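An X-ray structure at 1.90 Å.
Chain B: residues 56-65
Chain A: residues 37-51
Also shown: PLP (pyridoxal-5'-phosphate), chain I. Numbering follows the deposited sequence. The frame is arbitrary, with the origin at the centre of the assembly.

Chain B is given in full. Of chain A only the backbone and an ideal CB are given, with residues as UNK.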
ATOM      1  N   TYR B  56      -4.928  -1.310  20.274  1.00 18.23           N
ATOM      2  CA  TYR B  56      -3.779  -1.914  19.612  1.00 17.84           C
ATOM      3  C   TYR B  56      -2.619  -0.917  19.532  1.00 18.40           C
ATOM      4  O   TYR B  56      -1.455  -1.292  19.680  1.00 17.87           O
ATOM      5  CB  TYR B  56      -4.169  -2.375  18.205  1.00 18.20           C
ATOM      6  CG  TYR B  56      -3.118  -3.226  17.530  1.00 18.82           C
ATOM      7  CD1 TYR B  56      -2.630  -2.896  16.268  1.00 19.96           C
ATOM      8  CD2 TYR B  56      -2.623  -4.367  18.149  1.00 19.61           C
ATOM      9  CE1 TYR B  56      -1.667  -3.689  15.635  1.00 20.34           C
ATOM     10  CE2 TYR B  56      -1.664  -5.167  17.532  1.00 20.72           C
ATOM     11  CZ  TYR B  56      -1.192  -4.824  16.276  1.00 21.37           C
ATOM     12  OH  TYR B  56      -0.253  -5.619  15.662  1.00 22.26           O
ATOM     13  N   LEU B  57      -2.946   0.352  19.303  1.00 18.48           N
ATOM     14  CA  LEU B  57      -1.936   1.399  19.207  1.00 20.28           C
ATOM     15  C   LEU B  57      -1.157   1.605  20.501  1.00 22.19           C
ATOM     16  O   LEU B  57       0.034   1.924  20.466  1.00 22.21           O
ATOM     17  CB  LEU B  57      -2.584   2.718  18.777  1.00 19.71           C
ATOM     18  CG  LEU B  57      -3.019   2.751  17.307  1.00 19.46           C
ATOM     19  CD1 LEU B  57      -3.801   4.026  17.011  1.00 18.21           C
ATOM     20  CD2 LEU B  57      -1.787   2.648  16.417  1.00 18.50           C
ATOM     21  N   ASP B  58      -1.823   1.423  21.641  1.00 23.38           N
ATOM     22  CA  ASP B  58      -1.158   1.583  22.933  1.00 25.35           C
ATOM     23  C   ASP B  58      -0.186   0.443  23.196  1.00 26.13           C
ATOM     24  O   ASP B  58       0.709   0.572  24.028  1.00 26.86           O
ATOM     25  CB  ASP B  58      -2.167   1.595  24.086  1.00 25.83           C
ATOM     26  CG  ASP B  58      -3.072   2.807  24.077  1.00 26.56           C
ATOM     27  OD1 ASP B  58      -2.564   3.944  23.984  1.00 26.76           O
ATOM     28  OD2 ASP B  58      -4.302   2.618  24.185  1.00 27.48           O
ATOM     29  N   GLU B  59      -0.355  -0.669  22.485  1.00 27.06           N
ATOM     30  CA  GLU B  59       0.480  -1.844  22.705  1.00 27.95           C
ATOM     31  C   GLU B  59       1.481  -2.245  21.625  1.00 27.25           C
ATOM     32  O   GLU B  59       2.359  -3.066  21.880  1.00 28.38           O
ATOM     33  CB  GLU B  59      -0.423  -3.048  22.994  1.00 29.91           C
ATOM     34  CG  GLU B  59      -1.182  -2.960  24.312  1.00 33.18           C
ATOM     35  CD  GLU B  59      -2.675  -3.190  24.155  1.00 34.68           C
ATOM     36  OE1 GLU B  59      -3.067  -4.216  23.558  1.00 35.38           O
ATOM     37  OE2 GLU B  59      -3.457  -2.343  24.641  1.00 36.53           O
ATOM     38  N   THR B  60       1.376  -1.668  20.435  1.00 26.26           N
ATOM     39  CA  THR B  60       2.264  -2.064  19.348  1.00 24.45           C
ATOM     40  C   THR B  60       3.323  -1.056  18.920  1.00 23.01           C
ATOM     41  O   THR B  60       3.315   0.099  19.335  1.00 23.60           O
ATOM     42  CB  THR B  60       1.446  -2.418  18.097  1.00 24.57           C
ATOM     43  OG1 THR B  60       0.203  -3.001  18.499  1.00 26.70           O
ATOM     44  CG2 THR B  60       2.199  -3.414  17.224  1.00 25.19           C
ATOM     45  N   VAL B  61       4.237  -1.538  18.082  1.00 20.37           N
ATOM     46  CA  VAL B  61       5.310  -0.747  17.496  1.00 17.12           C
ATOM     47  C   VAL B  61       4.977  -0.767  16.005  1.00 15.27           C
ATOM     48  O   VAL B  61       4.791  -1.838  15.426  1.00 14.88           O
ATOM     49  CB  VAL B  61       6.684  -1.407  17.741  1.00 17.52           C
ATOM     50  CG1 VAL B  61       7.752  -0.738  16.878  1.00 16.53           C
ATOM     51  CG2 VAL B  61       7.048  -1.288  19.214  1.00 18.00           C
ATOM     52  N   LEU B  62       4.906   0.406  15.384  1.00 12.56           N
ATOM     53  CA  LEU B  62       4.531   0.491  13.972  1.00 11.39           C
ATOM     54  C   LEU B  62       5.626   0.167  12.952  1.00 10.93           C
ATOM     55  O   LEU B  62       5.756   0.859  11.943  1.00 10.13           O
ATOM     56  CB  LEU B  62       3.942   1.882  13.692  1.00 11.10           C
ATOM     57  CG  LEU B  62       2.758   2.245  14.600  1.00 11.17           C
ATOM     58  CD1 LEU B  62       2.328   3.695  14.365  1.00 11.53           C
ATOM     59  CD2 LEU B  62       1.603   1.294  14.335  1.00 11.65           C
ATOM     60  N   GLY B  63       6.386  -0.899  13.204  1.00 11.58           N
ATOM     61  CA  GLY B  63       7.457  -1.289  12.293  1.00 10.80           C
ATOM     62  C   GLY B  63       7.019  -2.261  11.210  1.00 11.54           C
ATOM     63  O   GLY B  63       5.824  -2.424  10.963  1.00 12.52           O
ATOM     64  N   TYR B  64       7.984  -2.905  10.556  1.00 11.78           N
ATOM     65  CA  TYR B  64       7.688  -3.867   9.497  1.00 12.41           C
ATOM     66  C   TYR B  64       6.866  -4.995  10.110  1.00 12.74           C
ATOM     67  O   TYR B  64       7.318  -5.693  11.020  1.00 13.16           O
ATOM     68  CB  TYR B  64       8.990  -4.389   8.876  1.00 11.18           C
ATOM     69  CG  TYR B  64       9.695  -3.363   8.004  1.00 12.67           C
ATOM     70  CD1 TYR B  64       9.173  -3.000   6.763  1.00 11.91           C
ATOM     71  CD2 TYR B  64      10.863  -2.726   8.437  1.00 12.51           C
ATOM     72  CE1 TYR B  64       9.788  -2.026   5.973  1.00 13.06           C
ATOM     73  CE2 TYR B  64      11.487  -1.746   7.653  1.00 11.53           C
ATOM     74  CZ  TYR B  64      10.942  -1.403   6.423  1.00 11.57           C
ATOM     75  OH  TYR B  64      11.534  -0.433   5.650  1.00 11.53           O
ATOM     76  N   THR B  65       5.653  -5.163   9.599  1.00 13.06           N
ATOM     77  CA  THR B  65       4.720  -6.152  10.119  1.00 13.24           C
ATOM     78  C   THR B  65       4.143  -7.094   9.067  1.00 12.56           C
ATOM     79  O   THR B  65       3.927  -6.710   7.920  1.00 12.31           O
ATOM     80  CB  THR B  65       3.547  -5.434  10.812  1.00 12.95           C
ATOM     81  OG1 THR B  65       4.072  -4.414  11.673  1.00 12.94           O
ATOM     82  CG2 THR B  65       2.718  -6.414  11.633  1.00 13.26           C
TER
ATOM     83  N   UNK A  37      18.945  -6.315  13.853  1.00  9.23           N
ATOM     84  CA  UNK A  37      19.060  -6.472  12.409  1.00 10.94           C
ATOM     85  C   UNK A  37      18.264  -5.481  11.549  1.00 10.17           C
ATOM     86  O   UNK A  37      18.731  -4.383  11.251  1.00 10.70           O
ATOM     87  CB  UNK A  37      18.622  -7.892  12.043  1.00 10.94           C
ATOM     88  N   UNK A  38      17.068  -5.906  11.142  1.00 10.18           N
ATOM     89  CA  UNK A  38      16.170  -5.110  10.300  1.00  9.92           C
ATOM     90  C   UNK A  38      15.999  -3.687  10.815  1.00  9.60           C
ATOM     91  O   UNK A  38      15.844  -3.459  12.011  1.00  9.36           O
ATOM     92  CB  UNK A  38      14.801  -5.788  10.208  1.00  9.92           C
ATOM     93  N   UNK A  39      16.000  -2.738   9.885  1.00  9.79           N
ATOM     94  CA  UNK A  39      15.892  -1.330  10.221  1.00 10.55           C
ATOM     95  C   UNK A  39      14.545  -0.730  10.632  1.00 11.63           C
ATOM     96  O   UNK A  39      13.940   0.035   9.878  1.00 10.39           O
ATOM     97  CB  UNK A  39      16.386  -0.542   9.006  1.00 10.55           C
ATOM     98  N   UNK A  40      14.069  -1.113  11.814  1.00 11.57           N
ATOM     99  CA  UNK A  40      12.878  -0.516  12.414  1.00 12.22           C
ATOM    100  C   UNK A  40      13.283  -0.457  13.884  1.00 12.05           C
ATOM    101  O   UNK A  40      14.113  -1.258  14.322  1.00 12.55           O
ATOM    102  CB  UNK A  40      11.593  -1.308  12.162  1.00 12.22           C
ATOM    103  N   UNK A  41      12.754   0.510  14.627  1.00 10.71           N
ATOM    104  CA  UNK A  41      13.163   0.718  16.020  1.00 11.22           C
ATOM    105  C   UNK A  41      12.578  -0.126  17.143  1.00 11.32           C
ATOM    106  O   UNK A  41      11.434  -0.556  17.096  1.00 11.42           O
ATOM    107  CB  UNK A  41      12.861   2.177  16.368  1.00 11.22           C
ATOM    108  N   UNK A  42      13.392  -0.326  18.175  1.00 11.00           N
ATOM    109  CA  UNK A  42      12.982  -1.074  19.353  1.00 11.05           C
ATOM    110  C   UNK A  42      12.540  -0.072  20.422  1.00 10.74           C
ATOM    111  O   UNK A  42      12.821  -0.229  21.613  1.00 12.19           O
ATOM    112  CB  UNK A  42      14.113  -1.970  19.863  1.00 11.05           C
ATOM    113  N   UNK A  43      11.852   0.967  19.960  1.00 10.65           N
ATOM    114  CA  UNK A  43      11.326   2.026  20.812  1.00 10.86           C
ATOM    115  C   UNK A  43       9.840   2.146  20.508  1.00 10.97           C
ATOM    116  O   UNK A  43       9.410   1.872  19.386  1.00 11.56           O
ATOM    117  CB  UNK A  43      12.055   3.352  20.587  1.00 10.86           C
ATOM    118  N   UNK A  44       9.043   2.544  21.490  1.00 11.61           N
ATOM    119  CA  UNK A  44       7.637   2.750  21.195  1.00 11.67           C
ATOM    120  C   UNK A  44       7.643   4.007  20.316  1.00 11.78           C
ATOM    121  O   UNK A  44       8.580   4.812  20.370  1.00 10.49           O
ATOM    122  CB  UNK A  44       6.779   2.899  22.453  1.00 11.67           C
ATOM    123  N   UNK A  45       6.618   4.170  19.493  1.00 11.97           N
ATOM    124  CA  UNK A  45       6.536   5.343  18.622  1.00 12.48           C
ATOM    125  C   UNK A  45       6.341   6.617  19.445  1.00 12.66           C
ATOM    126  O   UNK A  45       6.033   6.555  20.634  1.00 13.36           O
ATOM    127  CB  UNK A  45       5.394   5.183  17.617  1.00 12.48           C
ATOM    128  N   UNK A  46       6.534   7.789  18.827  1.00 13.36           N
ATOM    129  CA  UNK A  46       6.362   9.044  19.565  1.00 12.96           C
ATOM    130  C   UNK A  46       4.975   9.124  20.201  1.00 13.37           C
ATOM    131  O   UNK A  46       3.974   8.805  19.563  1.00 11.98           O
ATOM    132  CB  UNK A  46       6.583  10.241  18.638  1.00 12.96           C
ATOM    133  N   UNK A  47       4.901   9.549  21.468  1.00 13.47           N
ATOM    134  CA  UNK A  47       3.612   9.658  22.161  1.00 14.43           C
ATOM    135  C   UNK A  47       2.612  10.531  21.393  1.00 13.83           C
ATOM    136  O   UNK A  47       1.429  10.202  21.305  1.00 13.96           O
ATOM    137  CB  UNK A  47       3.822  10.230  23.565  1.00 14.43           C
ATOM    138  N   UNK A  48       3.090  11.640  20.836  1.00 14.16           N
ATOM    139  CA  UNK A  48       2.226  12.540  20.077  1.00 14.44           C
ATOM    140  C   UNK A  48       1.576  11.813  18.901  1.00 14.53           C
ATOM    141  O   UNK A  48       0.397  12.029  18.606  1.00 13.67           O
ATOM    142  CB  UNK A  48       3.023  13.746  19.576  1.00 14.44           C
ATOM    143  N   UNK A  49       2.344  10.960  18.226  1.00 13.27           N
ATOM    144  CA  UNK A  49       1.811  10.210  17.093  1.00 13.38           C
ATOM    145  C   UNK A  49       0.705   9.272  17.555  1.00 13.55           C
ATOM    146  O   UNK A  49      -0.393   9.273  16.994  1.00 13.16           O
ATOM    147  CB  UNK A  49       2.921   9.422  16.395  1.00 13.38           C
ATOM    148  N   UNK A  50       0.994   8.476  18.583  1.00 13.48           N
ATOM    149  CA  UNK A  50       0.011   7.536  19.104  1.00 13.33           C
ATOM    150  C   UNK A  50      -1.250   8.270  19.564  1.00 12.94           C
ATOM    151  O   UNK A  50      -2.358   7.902  19.183  1.00 12.07           O
ATOM    152  CB  UNK A  50       0.607   6.728  20.258  1.00 13.33           C
ATOM    153  N   UNK A  51      -1.084   9.307  20.377  1.00 12.56           N
ATOM    154  CA  UNK A  51      -2.230  10.077  20.853  1.00 13.73           C
ATOM    155  C   UNK A  51      -2.921  10.752  19.667  1.00 13.66           C
ATOM    156  O   UNK A  51      -4.146  10.854  19.623  1.00 16.51           O
ATOM    157  CB  UNK A  51      -1.795  11.116  21.888  1.00 13.73           C
TER
HETATM  158  N1  PLP I 400      15.788   2.795   1.348  1.00 18.15           N
HETATM  159  C2  PLP I 400      16.825   2.546   2.268  1.00 18.53           C
HETATM  160  C2A PLP I 400      18.205   2.990   1.818  1.00 17.94           C
HETATM  161  C3  PLP I 400      16.423   1.989   3.562  1.00 19.11           C
HETATM  162  O3  PLP I 400      17.459   1.672   4.341  1.00 20.43           O
HETATM  163  C4  PLP I 400      15.051   1.782   3.839  1.00 20.03           C
HETATM  164  C4A PLP I 400      14.599   1.320   5.151  1.00 19.47           C
HETATM  165  C5  PLP I 400      14.050   2.126   2.780  1.00 20.72           C
HETATM  166  C6  PLP I 400      14.447   2.597   1.561  1.00 18.41           C
HETATM  167  C5A PLP I 400      12.602   2.239   3.247  1.00 23.70           C
HETATM  168  O4P PLP I 400      11.578   1.523   2.679  1.00 28.26           O
HETATM  169  P   PLP I 400      10.124   1.920   3.290  1.00 28.09           P
HETATM  170  O1P PLP I 400       9.287   0.821   2.814  1.00 32.15           O
HETATM  171  O2P PLP I 400       9.713   3.255   2.696  1.00 29.74           O
HETATM  172  O3P PLP I 400      10.178   1.982   4.755  1.00 29.26           O

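Position 37 lies beyond the reach of chain B, which places no demand on it; it is S37(A).

At position 38 CA-to-CB points toward chain B, the ideal CB 5.3 Å from CD2 of Y64(B). The gap suits a small or medium apolar side chain. V38(A), chi1 t, packs CG1 3.8 Å from CD2 of Y64(B). At position 39 CB points sideways, and the ideal CB is 4.6 Å from C4A of PLP and 5.2 Å from CE2 of Y64(B), favouring a small side chain such as Ala, Ser or Gly. It is A39(A), whose backbone O lies 3.8 Å from CE2 of Y64(B), at the ring edge.

Position 40 is more telling. Its CB points toward chain B, 4.1 Å from CA of G63(B), and the backbone N of Y64(B) offers a donor nearby. A short acceptor, such as Asp, Asn or Ser, would suit. D40(A), chi1 p, accepts a hydrogen bond at OD1 from N of Y64(B) (3.2 Å). A water donates to both OD1 of D40(A) and O of Y64(B), each at 2.7 Å. An ideal CB on G63(B) would clash, 2.4 Å from OD1 of D40(A), so glycine leaves room for the carboxylate.

Position 41 points sideways with nothing of chain B near its ideal CB; M41(A) leads its end away, but its O lies 3.7 Å from CG1 of V61(B). At 42 and 43 CA-to-CB points away, so chain B sets little limit; they are E42(A), whose end comes nearer without making contact, and F43(A), whose O is 3.9 Å from CG2 of V61(B).

Position 44 points sideways, past V61(B) and the carbonyls of D58(B), E59(B) and T60(B). A long, flexible chain could follow this surface: Lys, Arg, Met or Gln. K44(A) does so, its CD 3.8 Å from O of T60(B).

Position 45 points toward chain B, suiting Asn or Asp, long enough to bring an acceptor to N of L62(B). In N45(A) the amide is probably turned over. Its backbone N donates to a water (2.7 Å) that donates to O of T60(B) (2.9 Å).

Positions 46, 47 and 48 are out of reach. Phi near -55° at 46 and 47 is compatible with proline, and chain B leaves 48 free; they are P46(A), at the N-cap position, P47(A) and E48(A). Position 49 points sideways, and a branched apolar chain could reach L62(B); CD2 of L49(A) lies 4.3 Å from CD1 of L62(B).

At 50 CB points sideways, but L57(B) lies close by, so a medium apolar chain turning back toward it suits. I50(A) packs CG2 4.2 Å from CB of L57(B), its CD1 3.7 Å from O of L57(B). Position 51 points away; it is E51(A).

Chain A, residues 37-51: SVADMEFKNPPELIE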
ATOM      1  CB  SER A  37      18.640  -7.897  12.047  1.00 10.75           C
ATOM      2  OG  SER A  37      17.342  -8.156  12.575  1.00 11.89           O
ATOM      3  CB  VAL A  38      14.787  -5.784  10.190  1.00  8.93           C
ATOM      4  CG1 VAL A  38      13.823  -4.892   9.433  1.00 10.70           C
ATOM      5  CG2 VAL A  38      14.932  -7.126   9.481  1.00  9.89           C
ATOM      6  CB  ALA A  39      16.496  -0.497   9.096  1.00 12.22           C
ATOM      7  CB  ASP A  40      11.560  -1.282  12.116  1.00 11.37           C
ATOM      8  CG  ASP A  40      11.436  -2.631  12.807  1.00 13.74           C
ATOM      9  OD1 ASP A  40      10.428  -3.309  12.505  1.00 13.91           O
ATOM     10  OD2 ASP A  40      12.286  -3.019  13.629  1.00 13.89           O
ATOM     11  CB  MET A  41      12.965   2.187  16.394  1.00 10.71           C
ATOM     12  CG  MET A  41      13.656   3.168  15.473  1.00 10.15           C
ATOM     13  SD  MET A  41      13.444   4.867  16.050  1.00 11.49           S
ATOM     14  CE  MET A  41      13.944   5.772  14.572  1.00 10.86           C
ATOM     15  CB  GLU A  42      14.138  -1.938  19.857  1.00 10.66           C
ATOM     16  CG  GLU A  42      14.400  -3.175  18.990  1.00  9.85           C
ATOM     17  CD  GLU A  42      13.148  -4.026  18.784  1.00 11.22           C
ATOM     18  OE1 GLU A  42      12.485  -4.366  19.784  1.00 10.76           O
ATOM     19  OE2 GLU A  42      12.829  -4.363  17.624  1.00 11.87           O
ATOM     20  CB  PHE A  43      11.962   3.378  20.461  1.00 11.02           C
ATOM     21  CG  PHE A  43      13.439   3.467  20.725  1.00 11.07           C
ATOM     22  CD1 PHE A  43      14.282   4.066  19.790  1.00 11.32           C
ATOM     23  CD2 PHE A  43      13.983   3.019  21.924  1.00 11.38           C
ATOM     24  CE1 PHE A  43      15.648   4.222  20.051  1.00 10.80           C
ATOM     25  CE2 PHE A  43      15.341   3.172  22.193  1.00 11.88           C
ATOM     26  CZ  PHE A  43      16.174   3.775  21.256  1.00 10.86           C
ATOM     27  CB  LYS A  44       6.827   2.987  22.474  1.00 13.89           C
ATOM     28  CG  LYS A  44       6.424   1.708  23.226  1.00 16.41           C
ATOM     29  CD  LYS A  44       5.590   0.783  22.333  1.00 19.08           C
ATOM     30  CE  LYS A  44       4.625  -0.103  23.134  1.00 22.02           C
ATOM     31  NZ  LYS A  44       5.296  -1.042  24.079  1.00 23.09           N
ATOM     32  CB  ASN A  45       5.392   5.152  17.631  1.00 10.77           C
ATOM     33  CG  ASN A  45       5.688   4.061  16.620  1.00 10.45           C
ATOM     34  OD1 ASN A  45       6.431   4.276  15.659  1.00 12.84           O
ATOM     35  ND2 ASN A  45       5.133   2.879  16.843  1.00  5.39           N
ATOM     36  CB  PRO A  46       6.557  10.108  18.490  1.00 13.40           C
ATOM     37  CG  PRO A  46       7.485   9.446  17.524  1.00 14.31           C
ATOM     38  CD  PRO A  46       6.934   8.049  17.433  1.00 12.82           C
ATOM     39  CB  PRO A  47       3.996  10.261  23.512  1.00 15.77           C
ATOM     40  CG  PRO A  47       5.401   9.762  23.719  1.00 15.87           C
ATOM     41  CD  PRO A  47       6.013   9.937  22.352  1.00 15.21           C
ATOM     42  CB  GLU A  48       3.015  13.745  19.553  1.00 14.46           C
ATOM     43  CG  GLU A  48       3.549  14.687  20.630  1.00 15.86           C
ATOM     44  CD  GLU A  48       4.926  14.290  21.150  1.00 15.99           C
ATOM     45  OE1 GLU A  48       5.511  15.073  21.925  1.00 15.30           O
ATOM     46  OE2 GLU A  48       5.423  13.202  20.785  1.00 16.04           O
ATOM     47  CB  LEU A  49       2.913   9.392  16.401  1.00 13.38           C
ATOM     48  CG  LEU A  49       2.425   8.496  15.254  1.00 12.82           C
ATOM     49  CD1 LEU A  49       1.733   9.341  14.206  1.00 11.26           C
ATOM     50  CD2 LEU A  49       3.597   7.743  14.627  1.00 13.36           C
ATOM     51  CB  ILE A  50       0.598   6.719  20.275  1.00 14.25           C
ATOM     52  CG1 ILE A  50       1.805   5.909  19.793  1.00 14.99           C
ATOM     53  CG2 ILE A  50      -0.443   5.763  20.818  1.00 13.93           C
ATOM     54  CD1 ILE A  50       1.459   4.851  18.761  1.00 14.50           C
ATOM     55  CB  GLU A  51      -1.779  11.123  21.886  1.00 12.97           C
ATOM     56  CG  GLU A  51      -1.133  10.496  23.114  1.00 13.93           C
ATOM     57  CD  GLU A  51      -0.775  11.499  24.197  1.00 16.44           C
ATOM     58  OE1 GLU A  51      -0.225  11.064  25.233  1.00 17.46           O
ATOM     59  OE2 GLU A  51      -1.041  12.709  24.021  1.00 16.60           O
TER
HETATM   60  O   HOH W   1       9.812  -5.950  12.100  1.00  9.59           O
HETATM   61  O   HOH W   2       4.448   2.661  19.917  1.00 15.90           O
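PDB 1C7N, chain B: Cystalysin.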